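Local atomic coordinates of malonyl coenzyme A-acyl carrier protein transacylase (Helicobacter pylori, PDB entry 2H1Y), a protein that probably catalyses the transfer of malonyl groups from coenzyme A to holo-acyl carrier protein, giving malonyl-acyl carrier protein and free coenzyme A. Residues Glu61-Glu64 with Leu65-Glu68; Ile237-Asn240 with Ala241-Glu244; Lys271-Asn274 with Asp275-Asp278. All coordinates share one frame; numbering follows the deposited sequence.

The three interactions follow one another along the chain, each a local contact within eight consecutive residues. Interaction 1 lies between helices 55-60 and 69-90, on the opposite side of the chain's centre from the other two; its centre is about 31 Å from that of interaction 2 and about 37 Å from that of interaction 3. Interactions 2 and 3 share the six-stranded mixed sheet: 237-244 carries the chain from strand 236-238 round to the antiparallel edge strand 245-246, while 271-278 leads from helix 266-271 into strand 279-283. Their centres are about 14 Å apart, and Ile238 and Asn243 pack against Asn273, joining two loops of the acyltransferase core.

Interaction 1 of 3, residues Glu61-Glu64 with Leu65-Glu68; sequences EENE and LLKE
The side-chain amide of Asn63 points its oxygen at the two backbone N-H groups that follow Glu64. OD1 of Asn63 takes both: it lies 2.8 Å from the N of Leu65 and equally 2.8 Å from the N of Leu66. The two approaches differ. The N-H of Leu66 comes in the plane of the amide carbonyl and along an almost straight line, 173° at the hydrogen, whereas that of Leu65 is tilted from this plane and clearly bent. At chi1 69° CG sits between the backbone N and the carbonyl carbon, and this rotation carries the amide forward over the start of the next turn. The bond from the Leu65 N to OD1 of Asn63 makes an Asx turn through Glu64, and the same oxygen also takes the N-H of Leu66. Glu64 itself has a positive phi (86°), and its CB points away from 65-68. The other end of the Asn63 amide is also held: ND2 of Asn63 donates to the O of Glu61, 3.0 Å away and close to the amide plane, so that rotation of the flat group is restrained from both ends. Leu66 passes at a slant beside the amide, its CB 3.7 Å from ND2 of Asn63, while its side chain also packs on Thr58 and Leu59 of helix 55-60 and on Ala75 of helix 69-90. Glu64 and Lys67 meet through the stem of the lysine, with OE1 of Glu64 3.6 Å from CD of Lys67. Their charged ends do not join, since OE1 of Glu64 and NZ of Lys67 are 5.4 Å apart. A type I turn from Leu65 to Glu68, closed by Glu68 N on Leu65 O at 2.8 Å, then delivers Glu68 to the N-cap of helix 69-90.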
loop_
_atom_site.group_PDB
_atom_site.type_symbol
_atom_site.label_atom_id
_atom_site.label_comp_id
_atom_site.label_asym_id
_atom_site.label_seq_id
_atom_site.Cartn_x
_atom_site.Cartn_y
_atom_site.Cartn_z
ATOM N N GLU A 61 16.079 -14.206 -0.860
ATOM C CA GLU A 61 16.523 -15.151 0.158
ATOM C C GLU A 61 16.322 -14.579 1.568
ATOM O O GLU A 61 16.417 -13.360 1.767
ATOM C CB GLU A 61 17.997 -15.527 -0.093
ATOM C CG GLU A 61 18.955 -14.336 -0.239
ATOM C CD GLU A 61 20.205 -14.645 -1.072
ATOM O OE1 GLU A 61 20.069 -15.210 -2.193
ATOM O OE2 GLU A 61 21.328 -14.285 -0.612
ATOM N N GLU A 62 16.033 -15.454 2.534
ATOM C CA GLU A 62 15.810 -15.050 3.931
ATOM C C GLU A 62 16.936 -14.125 4.392
ATOM O O GLU A 62 18.108 -14.470 4.221
ATOM C CB GLU A 62 15.731 -16.279 4.842
ATOM C CG GLU A 62 15.025 -17.466 4.205
ATOM C CD GLU A 62 14.019 -18.134 5.126
ATOM O OE1 GLU A 62 14.225 -19.324 5.461
ATOM O OE2 GLU A 62 13.023 -17.478 5.509
ATOM N N ASN A 63 16.607 -12.949 4.944
ATOM C CA ASN A 63 17.661 -11.934 5.119
ATOM C C ASN A 63 17.711 -11.044 6.361
ATOM O O ASN A 63 18.780 -10.491 6.664
ATOM C CB ASN A 63 17.828 -11.083 3.843
ATOM C CG ASN A 63 16.645 -10.182 3.583
ATOM O OD1 ASN A 63 16.446 -9.171 4.269
ATOM N ND2 ASN A 63 15.850 -10.538 2.583
ATOM N N GLU A 64 16.587 -10.874 7.060
ATOM C CA GLU A 64 16.541 -9.987 8.248
ATOM C C GLU A 64 16.279 -8.473 7.961
ATOM O O GLU A 64 15.725 -7.768 8.812
ATOM C CB GLU A 64 17.814 -10.163 9.118
ATOM C CG GLU A 64 17.624 -9.986 10.624
ATOM C CD GLU A 64 16.826 -11.129 11.255
ATOM O OE1 GLU A 64 15.594 -10.975 11.405
ATOM O OE2 GLU A 64 17.425 -12.186 11.586
ATOM N N LEU A 65 16.675 -7.983 6.782
ATOM C CA LEU A 65 16.551 -6.550 6.427
ATOM C C LEU A 65 15.165 -6.191 5.854
ATOM O O LEU A 65 14.549 -5.185 6.241
ATOM C CB LEU A 65 17.652 -6.159 5.432
ATOM C CG LEU A 65 18.112 -4.704 5.375
ATOM C CD1 LEU A 65 18.672 -4.250 6.708
ATOM C CD2 LEU A 65 19.147 -4.518 4.295
ATOM N N LEU A 66 14.693 -7.034 4.937
ATOM C CA LEU A 66 13.355 -6.934 4.354
ATOM C C LEU A 66 12.246 -6.854 5.409
ATOM O O LEU A 66 11.099 -6.525 5.095
ATOM C CB LEU A 66 13.120 -8.127 3.417
ATOM C CG LEU A 66 12.028 -8.199 2.335
ATOM C CD1 LEU A 66 10.808 -8.954 2.824
ATOM C CD2 LEU A 66 11.661 -6.824 1.751
ATOM N N LYS A 67 12.595 -7.156 6.657
ATOM C CA LYS A 67 11.659 -7.054 7.776
ATOM C C LYS A 67 11.440 -5.620 8.234
ATOM O O LYS A 67 10.421 -5.323 8.845
ATOM C CB LYS A 67 12.143 -7.902 8.951
ATOM C CG LYS A 67 11.615 -9.323 8.900
ATOM C CD LYS A 67 12.527 -10.298 9.646
ATOM C CE LYS A 67 12.251 -11.748 9.223
ATOM N NZ LYS A 67 10.777 -12.035 9.097
ATOM N N GLU A 68 12.398 -4.741 7.948
ATOM C CA GLU A 68 12.291 -3.348 8.351
ATOM C C GLU A 68 11.405 -2.545 7.401
ATOM O O GLU A 68 11.534 -2.663 6.184
ATOM C CB GLU A 68 13.681 -2.695 8.484
ATOM C CG GLU A 68 14.524 -3.146 9.696
ATOM C CD GLU A 68 13.677 -3.644 10.879
ATOM O OE1 GLU A 68 13.248 -4.823 10.855
ATOM O OE2 GLU A 68 13.441 -2.862 11.826
#

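Interaction 2 of 3, residues Ile237-Asn240 with Ala241-Glu244; sequences IISN and ATNE
Ser239 and Glu244 face each other where the chain doubles back, the directions of 237-240 and 241-244 lying 140° apart, and Ser239 N donates to Glu244 O at 3.3 Å. The loop closes the beta hairpin between strands 236-238 and 245-246 at the edge of the mixed sheet. Further round the bend, the N of Asn243 donates to the O of Ser239 at 2.8 Å, with Asn243 itself in left-handed helical conformation. Inside the bend lies the Ser239 hydroxyl. Because its OG is anti to the backbone N (chi1 159°), the OG of Ser239 reaches forward and accepts from the N of Thr242 at 3.0 Å, and weakly from the N of Ala241. The Thr242 bond to this OG, together with that of Asn243 N to Ser239 O, makes an ST motif. The side chains of Ile238 and Asn243 lie side by side, and both touch Cys269 of helix 266-271. Ala241 and Thr242 instead meet helix 249-259, at Leu258 and Leu255. Asn240 N is bound by the Glu107 carboxylate, which ties the bend to helix 105-116. On the outer arm, the hydroxyl OG1 of Thr242 donates to OE1 of Glu244 at 3.1 Å, meeting that oxygen on its anti side.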
loop_
_atom_site.group_PDB
_atom_site.type_symbol
_atom_site.label_atom_id
_atom_site.label_comp_id
_atom_site.label_asym_id
_atom_site.label_seq_id
_atom_site.Cartn_x
_atom_site.Cartn_y
_atom_site.Cartn_z
ATOM N N ILE A 237 -5.651 9.518 -8.615
ATOM C CA ILE A 237 -5.532 8.536 -7.547
ATOM C C ILE A 237 -6.521 8.865 -6.430
ATOM O O ILE A 237 -6.881 10.027 -6.243
ATOM C CB ILE A 237 -4.052 8.341 -7.041
ATOM C CG1 ILE A 237 -3.853 8.932 -5.668
ATOM C CG2 ILE A 237 -3.009 8.921 -8.006
ATOM C CD1 ILE A 237 -4.001 7.954 -4.583
ATOM N N ILE A 238 -6.969 7.834 -5.716
ATOM C CA ILE A 238 -7.931 7.984 -4.636
ATOM C C ILE A 238 -7.219 8.014 -3.282
ATOM O O ILE A 238 -6.448 7.111 -2.951
ATOM C CB ILE A 238 -8.991 6.857 -4.664
ATOM C CG1 ILE A 238 -9.412 6.531 -6.099
ATOM C CG2 ILE A 238 -10.194 7.220 -3.824
ATOM C CD1 ILE A 238 -10.180 7.633 -6.831
ATOM N N SER A 239 -7.471 9.061 -2.503
ATOM C CA SER A 239 -6.791 9.243 -1.231
ATOM C C SER A 239 -7.321 8.288 -0.147
ATOM O O SER A 239 -8.517 8.277 0.142
ATOM C CB SER A 239 -6.933 10.703 -0.787
ATOM O OG SER A 239 -6.732 10.858 0.618
ATOM N N ASN A 240 -6.437 7.504 0.463
ATOM C CA ASN A 240 -6.819 6.752 1.660
ATOM C C ASN A 240 -7.312 7.687 2.758
ATOM O O ASN A 240 -8.124 7.285 3.600
ATOM C CB ASN A 240 -5.656 5.929 2.224
ATOM C CG ASN A 240 -5.226 4.769 1.315
ATOM O OD1 ASN A 240 -5.926 4.371 0.385
ATOM N ND2 ASN A 240 -4.067 4.217 1.612
ATOM N N ALA A 241 -6.833 8.930 2.748
ATOM C CA ALA A 241 -7.163 9.869 3.825
ATOM C C ALA A 241 -8.583 10.485 3.730
ATOM O O ALA A 241 -9.309 10.519 4.735
ATOM C CB ALA A 241 -6.095 10.935 3.949
ATOM N N THR A 242 -8.983 10.919 2.527
ATOM C CA THR A 242 -10.270 11.602 2.313
ATOM C C THR A 242 -11.240 10.877 1.365
ATOM O O THR A 242 -12.366 11.310 1.162
ATOM C CB THR A 242 -10.080 13.073 1.766
ATOM O OG1 THR A 242 -9.605 13.040 0.409
ATOM C CG2 THR A 242 -9.137 13.890 2.626
ATOM N N ASN A 243 -10.810 9.797 0.745
ATOM C CA ASN A 243 -11.657 9.122 -0.228
ATOM C C ASN A 243 -12.116 10.058 -1.351
ATOM O O ASN A 243 -13.220 9.926 -1.876
ATOM C CB ASN A 243 -12.842 8.411 0.458
ATOM C CG ASN A 243 -13.723 7.638 -0.527
ATOM O OD1 ASN A 243 -14.911 7.451 -0.292
ATOM N ND2 ASN A 243 -13.147 7.215 -1.638
ATOM N N GLU A 244 -11.242 10.986 -1.725
ATOM C CA GLU A 244 -11.467 11.896 -2.840
ATOM C C GLU A 244 -10.291 11.796 -3.820
ATOM O O GLU A 244 -9.144 11.722 -3.397
ATOM C CB GLU A 244 -11.634 13.340 -2.330
ATOM C CG GLU A 244 -12.856 13.540 -1.386
ATOM C CD GLU A 244 -12.827 14.853 -0.574
ATOM O OE1 GLU A 244 -11.753 15.210 -0.021
ATOM O OE2 GLU A 244 -13.894 15.521 -0.475
#

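Interaction 3 of 3, residues Lys271-Asn274 with Asp275-Asp278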
loop_
_atom_site.group_PDB
_atom_site.type_symbol
_atom_site.label_atom_id
_atom_site.label_comp_id
_atom_site.label_asym_id
_atom_site.label_seq_id
_atom_site.Cartn_x
_atom_site.Cartn_y
_atom_site.Cartn_z
ATOM N N LYS A 271 -15.745 1.309 -2.336
ATOM C CA LYS A 271 -17.191 1.494 -2.508
ATOM C C LYS A 271 -17.561 2.730 -3.346
ATOM O O LYS A 271 -18.293 2.623 -4.325
ATOM C CB LYS A 271 -17.893 1.514 -1.149
ATOM C CG LYS A 271 -17.806 0.185 -0.381
ATOM C CD LYS A 271 -18.881 0.075 0.703
ATOM C CE LYS A 271 -18.931 -1.352 1.293
ATOM N NZ LYS A 271 -19.492 -1.412 2.699
ATOM N N SER A 272 -17.028 3.891 -2.994
ATOM C CA SER A 272 -17.287 5.113 -3.767
ATOM C C SER A 272 -16.843 5.018 -5.236
ATOM O O SER A 272 -17.104 5.918 -6.024
ATOM C CB SER A 272 -16.621 6.328 -3.102
ATOM O OG SER A 272 -16.957 6.427 -1.718
ATOM N N ASN A 273 -16.184 3.924 -5.614
ATOM C CA ASN A 273 -15.497 3.897 -6.895
ATOM C C ASN A 273 -15.727 2.637 -7.702
ATOM O O ASN A 273 -15.388 2.592 -8.882
ATOM C CB ASN A 273 -13.999 4.157 -6.694
ATOM C CG ASN A 273 -13.712 5.586 -6.262
ATOM O OD1 ASN A 273 -13.627 6.488 -7.097
ATOM N ND2 ASN A 273 -13.562 5.800 -4.953
ATOM N N ASN A 274 -16.322 1.633 -7.060
ATOM C CA ASN A 274 -16.590 0.329 -7.668
ATOM C C ASN A 274 -17.488 0.370 -8.925
ATOM O O ASN A 274 -17.366 -0.482 -9.815
ATOM C CB ASN A 274 -17.180 -0.622 -6.614
ATOM C CG ASN A 274 -17.354 -2.038 -7.138
ATOM O OD1 ASN A 274 -16.385 -2.786 -7.260
ATOM N ND2 ASN A 274 -18.587 -2.401 -7.474
ATOM N N ASP A 275 -18.380 1.361 -8.988
ATOM C CA ASP A 275 -19.243 1.575 -10.161
ATOM C C ASP A 275 -18.541 2.094 -11.425
ATOM O O ASP A 275 -19.038 1.906 -12.542
ATOM C CB ASP A 275 -20.399 2.506 -9.793
ATOM C CG ASP A 275 -21.330 1.896 -8.741
ATOM O OD1 ASP A 275 -21.093 0.736 -8.303
ATOM O OD2 ASP A 275 -22.313 2.583 -8.360
ATOM N N ARG A 276 -17.386 2.733 -11.265
ATOM C CA ARG A 276 -16.723 3.380 -12.404
ATOM C C ARG A 276 -15.880 2.416 -13.244
ATOM O O ARG A 276 -15.333 2.817 -14.268
ATOM C CB ARG A 276 -15.865 4.569 -11.938
ATOM C CG ARG A 276 -16.496 5.423 -10.815
ATOM C CD ARG A 276 -15.446 6.311 -10.179
ATOM N NE ARG A 276 -14.710 7.034 -11.206
ATOM C CZ ARG A 276 -13.553 7.660 -11.012
ATOM N NH1 ARG A 276 -12.975 7.649 -9.816
ATOM N NH2 ARG A 276 -12.967 8.292 -12.024
ATOM N N VAL A 277 -15.755 1.162 -12.822
ATOM C CA VAL A 277 -14.958 0.174 -13.590
ATOM C C VAL A 277 -15.585 -1.234 -13.626
ATOM O O VAL A 277 -16.505 -1.524 -12.876
ATOM C CB VAL A 277 -13.492 0.054 -13.057
ATOM C CG1 VAL A 277 -12.756 1.373 -13.152
ATOM C CG2 VAL A 277 -13.498 -0.423 -11.644
ATOM N N ASP A 278 -15.059 -2.106 -14.480
ATOM C CA ASP A 278 -15.507 -3.500 -14.571
ATOM C C ASP A 278 -14.549 -4.489 -13.919
ATOM O O ASP A 278 -14.916 -5.653 -13.662
ATOM C CB ASP A 278 -15.707 -3.874 -16.025
ATOM C CG ASP A 278 -16.613 -2.904 -16.734
ATOM O OD1 ASP A 278 -17.815 -2.905 -16.406
ATOM O OD2 ASP A 278 -16.121 -2.110 -17.581
#
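The guanidinium of Arg276 receives the amide oxygen of Asn273 at its edge, exactly in its plane, NH1 standing 3.0 Å from OD1. The donor also lies in the plane of the amide carbonyl, and the bond is fairly straight, 156° at the hydrogen. The two flat groups are nevertheless not coplanar: their planes stand 50° apart, so they meet edge to edge with a twist about the bond and do not stack. Both side chains leave the turn side by side and point the same way. The arginine chain is extended at chi2 and then bends at chi3 (50°), which turns the guanidinium toward Asn273. CD of Arg276 lies 3.6 Å from OD1 of Asn273. The paired ends are each held further. Asn273 ND2 donates to the O of Cys269 in the preceding helix, and Arg276 NH2 forms a salt bridge with Glu236, so the guanidinium spans from the loop to the start of strand 236-238. Ile238 lies beside the pair, its CD1 3.6 Å from OD1 of Asn273. Asn274 and Asp275 behave differently: their side chains cross at about a right angle, and ND2 of Asn274 comes no nearer than 4.1 Å to OD1 of Asp275. The amide of Asn274 is engaged by Ser297, a hydrogen bond to its OD1. In the backbone, the N of Arg276 donates to the O of Asn273 at 3.1 Å, and the stem of the arginine follows, with CG of Arg276 3.6 Å from that O. Side-chain and main-chain bonds thus link the same two residues. From Asn273 to Arg276 the backbone has the geometry of a type I turn, which forms part of the connection from helix 266-271 into strand 279-283 of the acyltransferase core, with its largely parallel sheet.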